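Local coordinates for protein hydrolase, haloacid dehalogenase-like family (Chlorobaculum tepidum, PDB 2HCF) that binds magnesium and probably acts as a hydrolase of the haloacid dehalogenase-like family, with a substrate that is not defined, at residues A[28-33]-A[73-78]; A[78-83]-A[118-123]; A[139-144]-A[154-159]; A[147-152]-A[183-188]. All blocks are in the same frame, centred on the assembly; numbering follows the deposited sequence. Where two conformers were deposited one is given.

Interaction 1. Residues A[28-33]-A[73-78]; sequences DALIEV and DKAKET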
# COMPACT_ATOMS: atom_id res chain seq x y z
N ASP A 28 13.12 -8.54 14.28
CA ASP A 28 13.76 -9.84 14.29
C ASP A 28 14.56 -10.18 13.03
O ASP A 28 15.59 -10.86 13.11
CB ASP A 28 12.72 -10.95 14.55
CG ASP A 28 12.33 -11.05 16.02
OD1 ASP A 28 12.99 -10.39 16.86
OD2 ASP A 28 11.37 -11.78 16.35
N ALA A 29 14.09 -9.73 11.86
CA ALA A 29 14.77 -10.00 10.61
C ALA A 29 16.04 -9.17 10.52
O ALA A 29 17.10 -9.67 10.11
CB ALA A 29 13.85 -9.73 9.44
N LEU A 30 15.95 -7.91 10.92
CA LEU A 30 17.12 -7.06 10.93
C LEU A 30 18.18 -7.49 11.96
O LEU A 30 19.38 -7.40 11.69
CB LEU A 30 16.71 -5.59 11.17
CG LEU A 30 15.78 -5.01 10.11
CD1 LEU A 30 15.47 -3.56 10.41
CD2 LEU A 30 16.40 -5.09 8.70
N ILE A 31 17.75 -7.92 13.14
CA ILE A 31 18.70 -8.48 14.12
C ILE A 31 19.44 -9.67 13.51
O ILE A 31 20.66 -9.80 13.63
CB ILE A 31 17.99 -8.92 15.42
CG1 ILE A 31 17.53 -7.70 16.22
CG2 ILE A 31 18.94 -9.77 16.29
CD1 ILE A 31 16.49 -8.01 17.31
N GLU A 32 18.69 -10.53 12.83
CA GLU A 32 19.26 -11.69 12.19
C GLU A 32 20.30 -11.37 11.13
O GLU A 32 21.30 -12.07 11.02
CB GLU A 32 18.17 -12.57 11.58
CG GLU A 32 18.75 -13.83 10.99
CD GLU A 32 17.69 -14.86 10.58
OE1 GLU A 32 16.54 -14.80 11.09
OE2 GLU A 32 18.05 -15.74 9.74
N VAL A 33 20.09 -10.31 10.36
CA VAL A 33 20.93 -10.00 9.22
C VAL A 33 22.03 -9.00 9.59
O VAL A 33 23.19 -9.21 9.25
CB VAL A 33 20.08 -9.47 8.06
CG1 VAL A 33 20.93 -8.90 6.94
CG2 VAL A 33 19.17 -10.61 7.52
N ASP A 73 18.96 -7.07 0.35
CA ASP A 73 18.15 -8.15 -0.25
C ASP A 73 17.96 -9.31 0.71
O ASP A 73 16.86 -9.84 0.83
CB ASP A 73 18.73 -8.64 -1.59
CG ASP A 73 18.65 -7.58 -2.68
OD1 ASP A 73 17.75 -6.71 -2.67
OD2 ASP A 73 19.53 -7.59 -3.58
N LYS A 74 19.02 -9.69 1.44
CA LYS A 74 18.87 -10.72 2.47
C LYS A 74 17.92 -10.31 3.61
O LYS A 74 17.13 -11.11 4.09
CB LYS A 74 20.24 -11.12 3.02
CG LYS A 74 20.15 -12.14 4.15
CD LYS A 74 21.18 -13.23 4.07
CE LYS A 74 20.72 -14.45 4.92
NZ LYS A 74 19.47 -15.12 4.38
N ALA A 75 18.01 -9.05 4.05
CA ALA A 75 17.07 -8.50 5.04
C ALA A 75 15.63 -8.57 4.54
O ALA A 75 14.73 -9.02 5.26
CB ALA A 75 17.44 -7.07 5.39
N LYS A 76 15.41 -8.15 3.29
CA LYS A 76 14.09 -8.26 2.67
C LYS A 76 13.57 -9.70 2.72
O LYS A 76 12.47 -9.93 3.22
CB LYS A 76 14.12 -7.77 1.22
CG LYS A 76 12.86 -7.94 0.42
CD LYS A 76 13.12 -7.54 -0.99
CE LYS A 76 11.92 -7.76 -1.87
NZ LYS A 76 12.28 -7.31 -3.25
N GLU A 77 14.36 -10.65 2.20
CA GLU A 77 13.94 -12.04 2.12
C GLU A 77 13.66 -12.65 3.50
O GLU A 77 12.73 -13.43 3.66
CB GLU A 77 15.01 -12.89 1.41
N THR A 78 14.48 -12.29 4.48
CA THR A 78 14.32 -12.79 5.85
C THR A 78 13.00 -12.26 6.45
O THR A 78 12.22 -13.03 7.01
CB THR A 78 15.56 -12.40 6.73
OG1 THR A 78 16.75 -12.96 6.15
CG2 THR A 78 15.41 -12.90 8.18

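Interaction 2. Residues A[78-83]-A[118-123]; sequences TYIALF and GNFEAS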
# COMPACT_ATOMS: atom_id res chain seq x y z
N THR A 78 14.48 -12.29 4.48
CA THR A 78 14.32 -12.79 5.85
C THR A 78 13.00 -12.26 6.45
O THR A 78 12.22 -13.03 7.01
CB THR A 78 15.56 -12.40 6.73
OG1 THR A 78 16.75 -12.96 6.15
CG2 THR A 78 15.41 -12.90 8.18
N TYR A 79 12.74 -10.97 6.27
CA TYR A 79 11.49 -10.33 6.72
C TYR A 79 10.26 -11.02 6.11
O TYR A 79 9.33 -11.41 6.82
CB TYR A 79 11.51 -8.83 6.37
CG TYR A 79 10.13 -8.20 6.46
CD1 TYR A 79 9.52 -8.02 7.68
CD2 TYR A 79 9.43 -7.85 5.32
CE1 TYR A 79 8.24 -7.49 7.78
CE2 TYR A 79 8.16 -7.31 5.39
CZ TYR A 79 7.57 -7.15 6.63
OH TYR A 79 6.30 -6.63 6.74
N ILE A 80 10.28 -11.21 4.79
CA ILE A 80 9.16 -11.82 4.09
C ILE A 80 8.90 -13.23 4.60
O ILE A 80 7.76 -13.61 4.89
CB ILE A 80 9.40 -11.83 2.54
CG1 ILE A 80 9.36 -10.40 2.01
CG2 ILE A 80 8.40 -12.71 1.84
CD1 ILE A 80 9.95 -10.21 0.63
N ALA A 81 9.97 -14.03 4.69
CA ALA A 81 9.85 -15.41 5.12
C ALA A 81 9.33 -15.49 6.55
O ALA A 81 8.43 -16.28 6.86
CB ALA A 81 11.19 -16.10 5.02
N LEU A 82 9.86 -14.62 7.41
CA LEU A 82 9.42 -14.61 8.82
C LEU A 82 7.96 -14.17 8.95
O LEU A 82 7.22 -14.74 9.76
CB LEU A 82 10.31 -13.67 9.61
CG LEU A 82 10.67 -14.07 11.03
CD1 LEU A 82 11.08 -15.55 11.14
CD2 LEU A 82 11.78 -13.13 11.50
N PHE A 83 7.56 -13.19 8.15
CA PHE A 83 6.18 -12.71 8.16
C PHE A 83 5.26 -13.86 7.75
O PHE A 83 4.27 -14.14 8.44
CB PHE A 83 6.00 -11.47 7.27
CG PHE A 83 4.63 -10.86 7.40
CD1 PHE A 83 4.28 -10.18 8.55
CD2 PHE A 83 3.65 -11.10 6.44
CE1 PHE A 83 2.99 -9.66 8.71
CE2 PHE A 83 2.35 -10.61 6.60
CZ PHE A 83 2.02 -9.90 7.73
N GLY A 118 3.20 0.34 0.04
CA GLY A 118 4.54 0.39 0.65
C GLY A 118 5.05 -1.00 1.02
O GLY A 118 6.22 -1.16 1.37
N ASN A 119 4.17 -2.00 1.00
CA ASN A 119 4.59 -3.37 1.23
C ASN A 119 5.45 -3.92 0.06
O ASN A 119 5.19 -3.62 -1.11
CB ASN A 119 3.37 -4.30 1.38
CG ASN A 119 2.60 -4.10 2.68
OD1 ASN A 119 2.98 -4.67 3.72
ND2 ASN A 119 1.47 -3.36 2.62
N PHE A 120 6.46 -4.75 0.39
CA PHE A 120 7.02 -5.67 -0.57
C PHE A 120 5.84 -6.51 -1.05
O PHE A 120 4.90 -6.77 -0.29
CB PHE A 120 8.09 -6.59 0.06
CG PHE A 120 9.32 -5.86 0.58
CD1 PHE A 120 10.10 -5.08 -0.26
CD2 PHE A 120 9.73 -6.02 1.90
CE1 PHE A 120 11.25 -4.41 0.22
CE2 PHE A 120 10.86 -5.37 2.38
CZ PHE A 120 11.61 -4.56 1.54
N GLU A 121 5.85 -6.91 -2.32
CA GLU A 121 4.74 -7.67 -2.88
C GLU A 121 4.46 -8.94 -2.11
O GLU A 121 3.29 -9.25 -1.88
CB GLU A 121 4.98 -8.05 -4.34
CG GLU A 121 3.78 -8.79 -4.98
CD GLU A 121 3.85 -8.92 -6.53
OE1 GLU A 121 4.88 -8.56 -7.15
OE2 GLU A 121 2.85 -9.37 -7.12
N ALA A 122 5.49 -9.69 -1.75
CA ALA A 122 5.24 -11.03 -1.22
C ALA A 122 4.55 -10.93 0.15
O ALA A 122 3.64 -11.70 0.43
CB ALA A 122 6.53 -11.83 -1.12
N SER A 123 4.98 -9.96 0.97
CA SER A 123 4.39 -9.76 2.29
C SER A 123 3.06 -8.98 2.24
O SER A 123 2.12 -9.29 2.99
CB SER A 123 5.39 -9.15 3.24
OG SER A 123 5.98 -7.97 2.71
O HOH W 1 5.48 -5.61 4.06

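Interaction 3. Residues A[139-144]-A[154-159]; sequences FGAFAD and HIALER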
# COMPACT_ATOMS: atom_id res chain seq x y z
N PHE A 139 -2.42 -7.10 -10.43
CA PHE A 139 -1.09 -6.52 -10.58
C PHE A 139 -0.95 -5.41 -9.57
O PHE A 139 -1.93 -5.07 -8.89
CB PHE A 139 -0.90 -5.93 -12.00
CG PHE A 139 -1.50 -4.57 -12.18
CD1 PHE A 139 -2.86 -4.41 -12.17
CD2 PHE A 139 -0.70 -3.44 -12.29
CE1 PHE A 139 -3.42 -3.16 -12.29
CE2 PHE A 139 -1.27 -2.19 -12.40
CZ PHE A 139 -2.61 -2.05 -12.41
N GLY A 140 0.23 -4.79 -9.48
CA GLY A 140 0.37 -3.58 -8.68
C GLY A 140 1.75 -2.96 -8.81
O GLY A 140 2.54 -3.41 -9.65
N ALA A 141 2.01 -1.87 -8.07
CA ALA A 141 3.34 -1.43 -7.84
C ALA A 141 3.60 -1.53 -6.33
O ALA A 141 2.69 -1.23 -5.51
CB ALA A 141 3.53 -0.00 -8.34
N PHE A 142 4.82 -1.95 -5.99
CA PHE A 142 5.20 -2.37 -4.63
C PHE A 142 6.56 -1.84 -4.18
O PHE A 142 7.31 -1.19 -4.96
CB PHE A 142 5.21 -3.89 -4.55
CG PHE A 142 3.98 -4.56 -5.09
CD1 PHE A 142 2.91 -4.84 -4.27
CD2 PHE A 142 3.91 -4.96 -6.43
CE1 PHE A 142 1.75 -5.49 -4.78
CE2 PHE A 142 2.75 -5.62 -6.95
CZ PHE A 142 1.68 -5.84 -6.11
N ALA A 143 6.94 -2.13 -2.93
CA ALA A 143 8.25 -1.72 -2.41
C ALA A 143 9.42 -2.42 -3.11
O ALA A 143 10.57 -1.98 -3.01
CB ALA A 143 8.36 -1.92 -0.90
N ASP A 144 9.14 -3.49 -3.83
CA ASP A 144 10.17 -4.07 -4.70
C ASP A 144 10.61 -3.11 -5.80
O ASP A 144 11.70 -3.24 -6.34
CB ASP A 144 9.68 -5.37 -5.29
CG ASP A 144 8.94 -6.20 -4.27
OD1 ASP A 144 7.79 -5.85 -4.01
OD2 ASP A 144 9.49 -7.19 -3.74
N HIS A 154 3.72 5.94 -11.68
CA HIS A 154 4.21 5.80 -13.04
C HIS A 154 4.36 4.36 -13.42
O HIS A 154 3.87 3.94 -14.45
CB HIS A 154 5.53 6.51 -13.18
CG HIS A 154 5.48 7.96 -12.85
ND1 HIS A 154 4.86 8.89 -13.65
CD2 HIS A 154 6.00 8.64 -11.80
CE1 HIS A 154 4.99 10.08 -13.12
NE2 HIS A 154 5.70 9.97 -12.00
N ILE A 155 4.99 3.59 -12.54
CA ILE A 155 5.20 2.16 -12.73
C ILE A 155 3.87 1.40 -12.87
O ILE A 155 3.70 0.61 -13.79
CB ILE A 155 6.04 1.57 -11.57
CG1 ILE A 155 7.48 2.08 -11.65
CG2 ILE A 155 5.96 0.00 -11.52
CD1 ILE A 155 8.35 1.71 -10.46
N ALA A 156 2.94 1.65 -11.95
CA ALA A 156 1.60 1.07 -12.05
C ALA A 156 0.88 1.49 -13.31
O ALA A 156 0.25 0.67 -13.93
CB ALA A 156 0.77 1.42 -10.83
N LEU A 157 0.96 2.77 -13.71
CA LEU A 157 0.29 3.19 -14.95
C LEU A 157 0.84 2.43 -16.19
O LEU A 157 0.07 1.92 -17.02
CB LEU A 157 0.43 4.70 -15.13
CG LEU A 157 -0.22 5.26 -16.39
CD1 LEU A 157 -1.70 4.92 -16.46
CD2 LEU A 157 -0.01 6.74 -16.42
N GLU A 158 2.16 2.32 -16.29
CA GLU A 158 2.79 1.58 -17.38
C GLU A 158 2.35 0.13 -17.42
O GLU A 158 2.04 -0.40 -18.49
CB GLU A 158 4.29 1.67 -17.27
CG GLU A 158 5.04 1.23 -18.49
CD GLU A 158 6.51 1.56 -18.39
OE1 GLU A 158 7.16 1.02 -17.47
OE2 GLU A 158 6.99 2.41 -19.18
N ARG A 159 2.34 -0.51 -16.26
CA ARG A 159 1.90 -1.90 -16.16
C ARG A 159 0.45 -2.08 -16.56
O ARG A 159 0.09 -3.05 -17.22
CB ARG A 159 2.15 -2.46 -14.75
CG ARG A 159 3.62 -2.65 -14.45
CD ARG A 159 3.90 -3.17 -13.03
NE ARG A 159 5.34 -3.25 -12.83
CZ ARG A 159 5.96 -3.30 -11.66
NH1 ARG A 159 5.28 -3.34 -10.51
NH2 ARG A 159 7.30 -3.30 -11.65

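Interaction 4. Residues A[147-152]-A[183-188]; sequences LDRNEL and IRCARE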
# COMPACT_ATOMS: atom_id res chain seq x y z
N LEU A 147 12.17 2.92 -3.55
CA LEU A 147 12.26 3.38 -2.16
C LEU A 147 11.35 4.60 -1.95
O LEU A 147 10.97 4.89 -0.84
CB LEU A 147 13.72 3.76 -1.81
CG LEU A 147 14.79 2.66 -1.85
CD1 LEU A 147 16.18 3.29 -1.71
CD2 LEU A 147 14.59 1.60 -0.79
N ASP A 148 11.03 5.31 -3.04
CA ASP A 148 10.21 6.52 -3.00
C ASP A 148 8.82 6.26 -3.58
O ASP A 148 8.70 5.83 -4.75
CB ASP A 148 10.89 7.60 -3.82
CG ASP A 148 10.08 8.88 -3.91
OD1 ASP A 148 8.97 8.95 -3.33
OD2 ASP A 148 10.58 9.83 -4.56
N ARG A 149 7.79 6.52 -2.77
CA ARG A 149 6.38 6.17 -3.12
C ARG A 149 5.98 6.88 -4.41
O ARG A 149 5.15 6.40 -5.17
CB ARG A 149 5.37 6.52 -2.01
CG ARG A 149 4.04 5.77 -2.16
CD ARG A 149 2.95 6.19 -1.20
NE ARG A 149 1.85 5.27 -1.39
CZ ARG A 149 1.62 4.24 -0.61
NH1 ARG A 149 2.35 4.05 0.47
NH2 ARG A 149 0.61 3.42 -0.89
N ASN A 150 6.60 8.02 -4.65
CA ASN A 150 6.28 8.86 -5.82
C ASN A 150 6.75 8.34 -7.17
O ASN A 150 6.33 8.89 -8.19
CB ASN A 150 6.81 10.28 -5.60
CG ASN A 150 6.06 10.99 -4.48
OD1 ASN A 150 4.96 10.58 -4.10
ND2 ASN A 150 6.66 12.04 -3.96
N GLU A 151 7.58 7.30 -7.17
CA GLU A 151 7.90 6.55 -8.40
C GLU A 151 6.81 5.53 -8.77
O GLU A 151 6.64 5.20 -9.95
CB GLU A 151 9.24 5.84 -8.23
CG GLU A 151 10.41 6.81 -8.01
CD GLU A 151 11.75 6.11 -7.82
OE1 GLU A 151 11.97 5.02 -8.43
OE2 GLU A 151 12.59 6.66 -7.05
N LEU A 152 6.06 5.04 -7.77
CA LEU A 152 5.09 3.96 -7.98
C LEU A 152 3.91 4.19 -8.95
O LEU A 152 3.55 3.28 -9.69
CB LEU A 152 4.55 3.49 -6.63
CG LEU A 152 5.48 2.78 -5.64
CD1 LEU A 152 4.68 1.91 -4.68
CD2 LEU A 152 6.57 1.97 -6.32
N ILE A 183 -2.01 10.58 -0.88
CA ILE A 183 -2.55 11.72 -1.57
C ILE A 183 -1.48 12.33 -2.47
O ILE A 183 -1.74 12.78 -3.60
CB ILE A 183 -3.07 12.79 -0.56
CG1 ILE A 183 -4.26 12.24 0.23
CG2 ILE A 183 -3.52 14.04 -1.30
CD1 ILE A 183 -4.59 13.01 1.48
N ARG A 184 -0.26 12.37 -1.96
CA ARG A 184 0.84 13.07 -2.62
C ARG A 184 1.27 12.28 -3.85
O ARG A 184 1.55 12.83 -4.89
CB ARG A 184 2.02 13.23 -1.67
CG ARG A 184 3.34 13.60 -2.37
CD ARG A 184 4.41 14.10 -1.42
NE ARG A 184 3.81 14.80 -0.30
CZ ARG A 184 3.79 14.36 0.96
NH1 ARG A 184 4.41 13.22 1.33
NH2 ARG A 184 3.17 15.09 1.86
N CYS A 185 1.31 10.96 -3.73
CA CYS A 185 1.81 10.19 -4.90
C CYS A 185 0.83 10.26 -6.10
O CYS A 185 1.25 10.18 -7.25
CB CYS A 185 2.21 8.78 -4.52
SG CYS A 185 0.90 7.64 -4.41
N ALA A 186 -0.45 10.50 -5.82
CA ALA A 186 -1.46 10.67 -6.87
C ALA A 186 -1.20 11.89 -7.74
O ALA A 186 -1.53 11.91 -8.92
CB ALA A 186 -2.84 10.75 -6.26
N ARG A 187 -0.59 12.92 -7.16
CA ARG A 187 -0.31 14.14 -7.89
C ARG A 187 0.68 13.88 -9.04
O ARG A 187 0.68 14.62 -10.03
CB ARG A 187 0.28 15.21 -6.97
CG ARG A 187 -0.58 15.56 -5.72
CD ARG A 187 0.09 16.67 -4.87
NE ARG A 187 -0.55 16.79 -3.55
CZ ARG A 187 0.07 17.08 -2.40
NH1 ARG A 187 1.40 17.30 -2.34
NH2 ARG A 187 -0.65 17.17 -1.29
N GLU A 188 1.48 12.83 -8.93
CA GLU A 188 2.41 12.43 -10.00
C GLU A 188 1.73 12.25 -11.35
O GLU A 188 2.33 12.55 -12.37
CB GLU A 188 3.12 11.13 -9.62
CG GLU A 188 4.08 11.32 -8.47
CD GLU A 188 5.26 12.19 -8.86
OE1 GLU A 188 5.85 11.98 -9.94
OE2 GLU A 188 5.61 13.11 -8.09

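Interaction 1. Residues A[28-33]-A[73-78]
Thr78 meets helix 21-34 with two branches that go to different neighbours. Its methyl CG2 lies 3.8 Å from CB of Ala29 and also touches the carboxylate of Glu32, whose OE1 is 3.7 Å from CG2 of Thr78. The hydroxyl OG1 of Thr78 instead abuts CG2 of Val33 at 3.6 Å. CG2 of Val33 rests on CG of Lys74 (3.8 Å), and CD2 of Leu30 reaches CB of Ala75 (4.0 Å). With OG1 set beside its own backbone N (chi1 -59°), Thr78 donates to O of Lys74 one turn back, OG1 and N of Thr78 gripping that oxygen from opposite faces of its plane. An alanine here would probably open a gap between Ala29, Glu32 and Val33 and leave O of Lys74 without its hydroxyl donor. The two helical segments run roughly antiparallel, at 139°, with axes 8.8 Å apart. Both helices belong to the helical insertion between the first two strands of the core sheet, consistent with a HAD cap domain. No hydrogen bond crosses between 28-33 and 73-78, so van der Waals contact carries this part of the pairing, beside the Asp28-Arg86 salt bridge, while the threonine hydroxyl spends its proton within its own helix.

Interaction 2. Residues A[78-83]-A[118-123]
Tyr79, Ile80 and Phe83 of helix 65-86 make a buried, mainly apolar contact with Phe120, Ala122 and Ser123, at the start of helix 121-129. The ring edge of Phe120 takes CD2 of Tyr79 close to its plane, 3.9 Å from CD2 of Phe120. Ile80 straddles the turn: its CG2 packs on CB of Ala122 at 3.6 Å, while CD1 reaches CB of Phe120. Phe83 lays its ring beside Ser123, CE2 of Phe83 being 3.9 Å from O of Ser123. This is where the helical insertion meets the Rossmann-like core just beyond strand 111-116, consistent with the cap-core interface of HAD hydrolases. One water joins the polar ends here. It accepts from OH of Tyr79 (3.0 Å), in the plane of the tyrosine ring, and from OG of Ser123 (2.8 Å), and donates to OD1 of Asn119 (2.7 Å). The tyrosine oxygen is also bonded to ND2 of Asn22, which ties it to helix 21-34. The CB of Tyr79 points toward 118-123, and CG stands anti to the backbone N (chi1 164°). Beyond the water, ND2 of Asn119 binds OD1 of Asp12, a magnesium-site residue, placing this asparagine in the second shell of the metal.

Interaction 3. Residues A[139-144]-A[154-159]
NH1 of Arg159 donates to the backbone O of Gly140 at 2.9 Å, with an N-H...O angle of 152°. The approach is in the carbonyl plane, on a lone pair, and the oxygen lies almost exactly in the guanidinium plane, so both flat groups meet edge-on. The same NH1 forms a salt bridge with OD2 of Asp145, which also accepts from N of Phe142. Extension of the arginine chain from CG to NE carries the guanidinium from helix 152-164 across to the strand, and CG2 of Ile155 lies over the middle of one face, 3.3 Å from its plane. Beside this polar link the packing is apolar. CB of Ala141 touches both CB of Ala156 and CG2 of Ile155, each at 4.0 Å. Phe139 sets its ring against CB of Arg159, CD2 of Phe139 being 3.9 Å from that atom, with ring and guanidinium planes 82° apart. At the ring's edge, CE2 of Phe139 comes to 3.6 Å from O of Ala156, near the ring plane. Phe139 also packs on Leu6 and Leu8 of strand 5-9. Residues 140-141 form an outer strand of the parallel core sheet, hydrogen-bonded alongside strand 111-116; helix 152-164 covers the sheet and leads to strand 173-177, a beta-alpha-beta connection of the Rossmann-like HAD core. Small residues, Ala141 and Ala156, let helix and strand approach closely. The chemistry thus divides: alkyl and aromatic groups fill the layer between helix and sheet, while Arg159 is likely to fix the position of the edge strand by satisfying its carbonyl and neutralising the nearby carboxylate.

Interaction 4. Residues A[147-152]-A[183-188]
The guanidinium of Arg149 takes the sulfur of Cys185 at its edge, in its plane, with NE of Arg149 4.0 Å from SG of Cys185. Its NH2 forms salt bridges with Asp10, a magnesium ligand, and with Asp182, while NH1 bonds O of Gly47. This is consistent with the conserved basic residue of HAD active sites. The second flat group, the amide of Asn150, sets OD1 against the helix backbone, 3.3 Å from CA of Cys185. Asn150 is positioned by an Asx turn, its N donating to OD1 of Asp148 (2.9 Å, 161°) from above the carboxylate plane. CG of Glu188 lies 3.3 Å from O of Asn150; the bend at chi2 (-67°) turns CD back beside that residue, with OE2 4.0 Å from CB of Asn150, while OE1 bonds NE2 of His154. An alanine here would probably leave His154 NE2 without this acceptor and open a gap beside the carbonyl of Asn150. The loop before helix 152-164 is laid on the last turns of helix 180-187. No hydrogen bond joins the segments; the polar ends of Arg149, Arg184 and Glu188 have partners outside, and van der Waals contact seats the loop that carries Arg149 to the metal site.

The four contacts trace a path from the helical insertion to the core. Interactions 1 and 2, centres about 10 Å apart, share Thr78 and use successive turns of helix 65-86, one against helix 21-34, the other against the loop after strand 111-116. Interactions 2 and 3 have centres about 17 Å apart, yet touch: N of Glu121 probably bonds OD1 of Asp144, whose OD2 forms a salt bridge with Lys76 of interaction 1. Interactions 3 and 4, centres about 11 Å apart, alternate along the chain: interaction 4 uses the loop leading into helix 152-164, interaction 3 its first turns, joined through the His154-Glu188 bond. Interactions 2 and 4 approach the magnesium site from different segments, linking insertion and core sheet around the metal.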